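Local coordinates for endoglucanase E (Clostridium thermocellum, PDB 2WAO), which binds cello-oligosaccharide through a family 2 carbohydrate esterase domain, probably deacetylates plant polysaccharides, and belongs to a cellulose-degrading endoglucanase, at residues L271-S274 against Y275-V279; H310-I313 against A314-Q317. All coordinates share one frame; numbering follows the deposited sequence.

How the contacts relate
Both contacts are local, between side chains three to five residues apart, and both belong to the SGNH-hydrolase (GDSL-like) part of the chain. Both are partly buried. Contact 1 sits within helix 266-285, some 23 Å from the centre of the chain, with one flank buried and the other at the surface. Contact 2 lies nearer that centre, about 14 Å from it, where the loop holding His-310 runs into helix 313-331. Their centres are 23 Å apart and they do not touch. Mid-helix, contact 1 relies on backbone bonds, an aromatic ring and aliphatic groups; at a helix start beside the sugar site, contact 2 relies on a serine cap, a histidine and two bridging waters.

Contact 1: L271-S274 against Y275-V279; sequences LCRS and YVTEV
Leu-271 and Tyr-275 meet one turn apart, their side chains running alongside each other in the same direction. The leucine brings its CD2 methyl to the far end of the ring, 3.5 Å from Tyr-275 OH and 3.9 Å from Tyr-275 CZ. Over one face of the ring, displaced toward its rim, stands the carbonyl oxygen Leu-271 O, which also accepts the backbone bond from Tyr-275 N at 2.8 Å. With CG turned beside its own nitrogen and anti to the carbonyl carbon (chi1 -61°), the tyrosine runs back along the helix and lays its ring under that oxygen. On the neighbouring line of the helix, Cys-272 SG and Val-276 CG2 touch at 4.0 Å, two small apolar groups suited to a buried flank, while Val-276 N bonds Cys-272 O almost straight, at 173°.

Helix 266-285 is the crossover of a beta-alpha-beta unit between the parallel strands 255-260 and 291-295. Its buried flank rests on both neighbours: Tyr-275 packs on Phe-236 and Val-276 on Tyr-240 of helix 233-250, and Val-276 also reaches Phe-293 of strand 291-295.

Thr-277 folds its hydroxyl back on the preceding turn. OG1 lies 2.9 Å from Arg-273 O and 3.1 Å from Ser-274 O, so its single proton has two possible acceptors; chi1 of 56° places it between the backbone nitrogen and carbonyl carbon, facing those oxygens. Arg-273 O also takes the backbone bond from Thr-277 N. Farther out, the long charged residues extend to partners beyond this turn: Arg-273, in one of its two conformers, forms salt bridges with Asp-270 and Glu-295, and Glu-278 with Lys-233 at the start of helix 233-250.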
ATOM      1  N   LEU A 271       1.607 -15.042  20.450  1.00  4.81           N
ATOM      2  CA  LEU A 271       0.455 -14.305  20.989  1.00  5.11           C
ATOM      3  C   LEU A 271      -0.311 -13.646  19.845  1.00  5.90           C
ATOM      4  O   LEU A 271      -1.540 -13.770  19.781  1.00  6.50           O
ATOM      5  CB  LEU A 271       0.879 -13.263  22.033  1.00  5.71           C
ATOM      6  CG  LEU A 271       1.398 -13.736  23.405  1.00  5.89           C
ATOM      7  CD1 LEU A 271       2.027 -12.581  24.167  1.00  8.02           C
ATOM      8  CD2 LEU A 271       0.244 -14.398  24.162  1.00  7.44           C
ATOM      9  N   CYS A 272       0.393 -12.960  18.943  1.00  5.73           N
ATOM     10  CA  CYS A 272      -0.291 -12.345  17.792  1.00  5.08           C
ATOM     11  C   CYS A 272      -1.080 -13.410  16.968  1.00  5.69           C
ATOM     12  O   CYS A 272      -2.263 -13.213  16.637  1.00  5.02           O
ATOM     13  CB  CYS A 272       0.691 -11.566  16.905  1.00  5.98           C
ATOM     14  SG  CYS A 272      -0.218 -10.402  15.835  1.00  8.50           S
ATOM     15  N   ARG A 273      -0.443 -14.543  16.668  1.00  4.25           N
ATOM     16  CA  ARG A 273      -1.130 -15.616  15.980  0.50  5.26           C
ATOM     17  C   ARG A 273      -2.354 -16.085  16.769  1.00  4.14           C
ATOM     18  O   ARG A 273      -3.423 -16.231  16.199  1.00  4.18           O
ATOM     19  CB  ARG A 273      -0.179 -16.778  15.699  0.50  5.13           C
ATOM     20  CG  ARG A 273      -0.780 -17.900  14.814  0.50  7.18           C
ATOM     21  CD  ARG A 273       0.334 -18.898  14.390  0.50  9.56           C
ATOM     22  NE  ARG A 273       1.214 -19.231  15.490  0.50 16.37           N
ATOM     23  CZ  ARG A 273       2.545 -19.203  15.484  0.50 15.55           C
ATOM     24  NH1 ARG A 273       3.253 -18.901  14.400  0.50 17.26           N
ATOM     25  NH2 ARG A 273       3.165 -19.520  16.597  0.50 19.73           N
ATOM     26  N   SER A 274      -2.181 -16.333  18.067  1.00  4.77           N
ATOM     27  CA  SER A 274      -3.305 -16.769  18.891  1.00  6.21           C
ATOM     28  C   SER A 274      -4.462 -15.737  18.823  1.00  5.54           C
ATOM     29  O   SER A 274      -5.611 -16.108  18.638  1.00  5.97           O
ATOM     30  CB  SER A 274      -2.832 -16.946  20.352  1.00  6.80           C
ATOM     31  OG  SER A 274      -3.907 -17.403  21.155  1.00 15.90           O
ATOM     32  N   TYR A 275      -4.137 -14.460  18.988  1.00  5.53           N
ATOM     33  CA  TYR A 275      -5.184 -13.413  19.072  1.00  5.13           C
ATOM     34  C   TYR A 275      -5.920 -13.195  17.738  1.00  3.83           C
ATOM     35  O   TYR A 275      -7.166 -13.176  17.720  1.00  3.99           O
ATOM     36  CB  TYR A 275      -4.624 -12.081  19.587  1.00  5.91           C
ATOM     37  CG  TYR A 275      -4.024 -12.104  20.969  1.00  6.32           C
ATOM     38  CD1 TYR A 275      -4.104 -13.236  21.800  1.00 10.16           C
ATOM     39  CD2 TYR A 275      -3.337 -10.985  21.435  1.00  8.68           C
ATOM     40  CE1 TYR A 275      -3.496 -13.228  23.072  1.00  9.63           C
ATOM     41  CE2 TYR A 275      -2.725 -10.981  22.684  1.00  7.75           C
ATOM     42  CZ  TYR A 275      -2.849 -12.097  23.500  1.00  8.54           C
ATOM     43  OH  TYR A 275      -2.221 -12.051  24.741  1.00 11.45           O
ATOM     44  N   VAL A 276      -5.165 -13.076  16.630  1.00  4.02           N
ATOM     45  CA  VAL A 276      -5.755 -12.867  15.288  1.00  3.33           C
ATOM     46  C   VAL A 276      -6.564 -14.112  14.870  1.00  4.59           C
ATOM     47  O   VAL A 276      -7.638 -13.974  14.275  1.00  3.61           O
ATOM     48  CB  VAL A 276      -4.693 -12.453  14.252  1.00  2.98           C
ATOM     49  CG1 VAL A 276      -5.284 -12.304  12.799  1.00  5.36           C
ATOM     50  CG2 VAL A 276      -3.987 -11.103  14.715  1.00  2.00           C
ATOM     51  N   THR A 277      -6.085 -15.336  15.168  1.00  4.73           N
ATOM     52  CA  THR A 277      -6.892 -16.478  14.735  1.00  4.40           C
ATOM     53  C   THR A 277      -8.161 -16.528  15.593  1.00  6.09           C
ATOM     54  O   THR A 277      -9.202 -16.980  15.114  1.00  5.94           O
ATOM     55  CB  THR A 277      -6.133 -17.842  14.810  1.00  5.08           C
ATOM     56  OG1 THR A 277      -5.665 -18.019  16.150  1.00  4.86           O
ATOM     57  CG2 THR A 277      -4.948 -17.900  13.816  1.00  3.21           C
ATOM     58  N   GLU A 278      -8.084 -16.067  16.848  1.00  5.88           N
ATOM     59  CA  GLU A 278      -9.293 -15.997  17.700  1.00  8.47           C
ATOM     60  C   GLU A 278     -10.304 -15.022  17.076  1.00  6.30           C
ATOM     61  O   GLU A 278     -11.503 -15.312  16.989  1.00  7.48           O
ATOM     62  CB  GLU A 278      -8.940 -15.605  19.135  1.00  7.90           C
ATOM     63  CG  GLU A 278     -10.147 -15.544  20.067  1.00 16.30           C
ATOM     64  CD  GLU A 278      -9.737 -15.432  21.545  1.00 18.39           C
ATOM     65  OE1 GLU A 278      -8.905 -16.269  22.024  1.00 20.43           O
ATOM     66  OE2 GLU A 278     -10.239 -14.469  22.202  1.00 25.93           O
ATOM     67  N   VAL A 279      -9.801 -13.883  16.626  1.00  5.12           N
ATOM     68  CA  VAL A 279     -10.631 -12.886  15.932  1.00  5.47           C
ATOM     69  C   VAL A 279     -11.337 -13.503  14.725  1.00  5.22           C
ATOM     70  O   VAL A 279     -12.570 -13.379  14.578  1.00  5.20           O
ATOM     71  CB  VAL A 279      -9.799 -11.615  15.561  1.00  5.46           C
ATOM     72  CG1 VAL A 279     -10.594 -10.752  14.609  1.00  7.02           C
ATOM     73  CG2 VAL A 279      -9.397 -10.828  16.838  1.00  7.03           C
TER

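Contact 2: H310-I313 against A314-Q317; sequences HPSI and ATHQ. With BGC (beta-D-glucopyranose), chain B.
The N-terminus of helix 313-331 is capped by Ser-312, directly after the loop that brings His-310 to the glycan pocket. Ser-312 OG accepts from Thr-315 N at 3.1 Å. Its chi1 of 64° turns the hydroxyl back over the main chain toward that N-H, which has no carbonyl of an earlier helix turn to bond; Thr-303 O, in the preceding loop, is a second partner of this hydroxyl. The first full turn then closes with His-316 N bonded to Ser-312 O, nearly straight at 170°.

Two waters tie the loop to this turn. One accepts from both Ser-312 N and Thr-315 OG1, at 2.6 Å from the latter; Thr-315 OG1 also hydrogen-bonds Thr-303 OG1. The other donates to Pro-311 O and lies in the plane of the His-316 ring, 2.8 Å from NE2, while Tyr-158 N bonds ND1 of the same ring. Held through both nitrogens, the imidazole has its rotation well fixed. Pro-311, with no N-H to satisfy, suits the extended segment leading into the cap and sets its CB 3.6 Å from the methyl Thr-315 CG2. On the outer side, the side chains of Ile-313 and Gln-317 cross at a slant, Ile-313 CG2 3.8 Å from Gln-317 CD.

At the other end, His-310 NE2 hydrogen-bonds glucose O6 at a long 3.3 Å, and ring oxygen O5 lies in the imidazole plane at its edge. Glu-307 O holds ND1, and Tyr-136 stacks on the ring. Glucose also bonds Ser-131 OG; a histidine just ahead of the last helix, near a serine that follows strand 123-129, is characteristic of the SGNH-hydrolase active site.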
ATOM      1  N   HIS A 310      13.240  -4.951   8.202  1.00  5.71           N
ATOM      2  CA  HIS A 310      11.997  -5.108   7.444  1.00  5.25           C
ATOM      3  C   HIS A 310      12.207  -6.048   6.239  1.00  4.78           C
ATOM      4  O   HIS A 310      13.387  -6.352   5.847  1.00  6.18           O
ATOM      5  CB  HIS A 310      11.451  -3.737   7.031  1.00  4.78           C
ATOM      6  CG  HIS A 310      10.945  -2.950   8.203  1.00  4.94           C
ATOM      7  ND1 HIS A 310      11.790  -2.419   9.151  1.00  8.08           N
ATOM      8  CD2 HIS A 310       9.688  -2.673   8.628  1.00  7.64           C
ATOM      9  CE1 HIS A 310      11.081  -1.802  10.089  1.00  8.85           C
ATOM     10  NE2 HIS A 310       9.802  -1.927   9.786  1.00  7.06           N
ATOM     11  N   PRO A 311      11.093  -6.555   5.646  1.00  4.74           N
ATOM     12  CA  PRO A 311      11.302  -7.575   4.594  1.00  5.50           C
ATOM     13  C   PRO A 311      12.070  -7.097   3.343  1.00  4.80           C
ATOM     14  O   PRO A 311      11.852  -5.991   2.866  1.00  4.71           O
ATOM     15  CB  PRO A 311       9.874  -8.040   4.245  1.00  5.41           C
ATOM     16  CG  PRO A 311       9.063  -7.724   5.508  1.00  5.10           C
ATOM     17  CD  PRO A 311       9.663  -6.398   5.971  1.00  3.68           C
ATOM     18  N   SER A 312      12.921  -7.992   2.818  1.00  3.73           N
ATOM     19  CA  SER A 312      13.615  -7.792   1.537  1.00  4.43           C
ATOM     20  C   SER A 312      12.600  -7.971   0.385  1.00  4.53           C
ATOM     21  O   SER A 312      11.460  -8.472   0.617  1.00  3.15           O
ATOM     22  CB  SER A 312      14.692  -8.887   1.400  1.00  4.60           C
ATOM     23  OG  SER A 312      14.057 -10.167   1.331  1.00  4.27           O
ATOM     24  N   ILE A 313      13.001  -7.612  -0.840  1.00  3.94           N
ATOM     25  CA  ILE A 313      12.132  -7.872  -1.985  1.00  4.99           C
ATOM     26  C   ILE A 313      11.861  -9.368  -2.130  1.00  3.85           C
ATOM     27  O   ILE A 313      10.724  -9.770  -2.423  1.00  4.10           O
ATOM     28  CB  ILE A 313      12.676  -7.238  -3.262  1.00  6.65           C
ATOM     29  CG1 ILE A 313      12.405  -5.721  -3.167  1.00  6.22           C
ATOM     30  CG2 ILE A 313      11.917  -7.793  -4.497  1.00  7.98           C
ATOM     31  CD1 ILE A 313      13.270  -4.932  -4.048  1.00 11.27           C
ATOM     32  N   ALA A 314      12.891 -10.207  -1.926  1.00  2.00           N
ATOM     33  CA  ALA A 314      12.635 -11.636  -1.964  1.00  2.89           C
ATOM     34  C   ALA A 314      11.542 -12.119  -1.005  1.00  3.40           C
ATOM     35  O   ALA A 314      10.710 -12.961  -1.366  1.00  2.97           O
ATOM     36  CB  ALA A 314      13.977 -12.426  -1.738  1.00  2.99           C
ATOM     37  N   THR A 315      11.565 -11.595   0.219  1.00  3.62           N
ATOM     38  CA  THR A 315      10.564 -11.940   1.221  1.00  4.40           C
ATOM     39  C   THR A 315       9.165 -11.402   0.770  1.00  3.61           C
ATOM     40  O   THR A 315       8.180 -12.147   0.841  1.00  2.84           O
ATOM     41  CB  THR A 315      10.950 -11.389   2.589  1.00  4.10           C
ATOM     42  OG1 THR A 315      12.124 -12.084   3.092  1.00  6.22           O
ATOM     43  CG2 THR A 315       9.780 -11.599   3.602  1.00  3.90           C
ATOM     44  N   HIS A 316       9.108 -10.175   0.244  1.00  3.97           N
ATOM     45  CA  HIS A 316       7.859  -9.652  -0.351  1.00  4.54           C
ATOM     46  C   HIS A 316       7.333 -10.550  -1.462  1.00  4.68           C
ATOM     47  O   HIS A 316       6.131 -10.800  -1.533  1.00  3.96           O
ATOM     48  CB  HIS A 316       8.019  -8.212  -0.850  1.00  4.97           C
ATOM     49  CG  HIS A 316       7.973  -7.176   0.240  1.00  4.07           C
ATOM     50  ND1 HIS A 316       6.784  -6.679   0.738  1.00  2.63           N
ATOM     51  CD2 HIS A 316       8.964  -6.509   0.896  1.00  4.31           C
ATOM     52  CE1 HIS A 316       7.036  -5.732   1.629  1.00  3.73           C
ATOM     53  NE2 HIS A 316       8.351  -5.632   1.772  1.00  5.16           N
ATOM     54  N   GLN A 317       8.239 -11.063  -2.308  1.00  3.81           N
ATOM     55  CA  GLN A 317       7.841 -11.956  -3.362  1.00  4.72           C
ATOM     56  C   GLN A 317       7.231 -13.242  -2.800  1.00  3.86           C
ATOM     57  O   GLN A 317       6.200 -13.638  -3.260  1.00  4.69           O
ATOM     58  CB  GLN A 317       8.990 -12.220  -4.347  1.00  5.02           C
ATOM     59  CG  GLN A 317       9.309 -10.941  -5.133  1.00  5.66           C
ATOM     60  CD  GLN A 317      10.543 -11.064  -5.980  1.00 13.15           C
ATOM     61  OE1 GLN A 317      11.596 -11.497  -5.507  1.00 12.34           O
ATOM     62  NE2 GLN A 317      10.430 -10.671  -7.252  1.00 13.69           N
TER
HETATM   63  C2  BGC B   4      12.688   1.019  13.678  1.00 13.82           C
HETATM   64  C3  BGC B   4      11.840   2.256  13.931  1.00 13.03           C
HETATM   65  C4  BGC B   4      10.550   2.176  13.107  1.00 11.36           C
HETATM   66  C5  BGC B   4       9.828   0.851  13.438  1.00 12.26           C
HETATM   67  C6  BGC B   4       8.462   0.662  12.749  1.00 14.52           C
HETATM   68  C1  BGC B   4      11.863  -0.237  13.944  1.00 12.63           C
HETATM   69  O2  BGC B   4      13.870   1.084  14.482  1.00 14.16           O
HETATM   70  O3  BGC B   4      12.580   3.428  13.566  1.00 15.14           O
HETATM   71  O4  BGC B   4       9.851   3.197  13.621  1.00 13.99           O
HETATM   72  O5  BGC B   4      10.703  -0.232  13.133  1.00 11.79           O
HETATM   73  O6  BGC B   4       8.651   0.686  11.345  1.00 16.86           O
HETATM   74  O   HOH W   1       9.950  -4.143   3.480  1.00  4.15           O
HETATM   75  O   HOH W   2      13.350 -10.328   4.645  1.00  4.63           O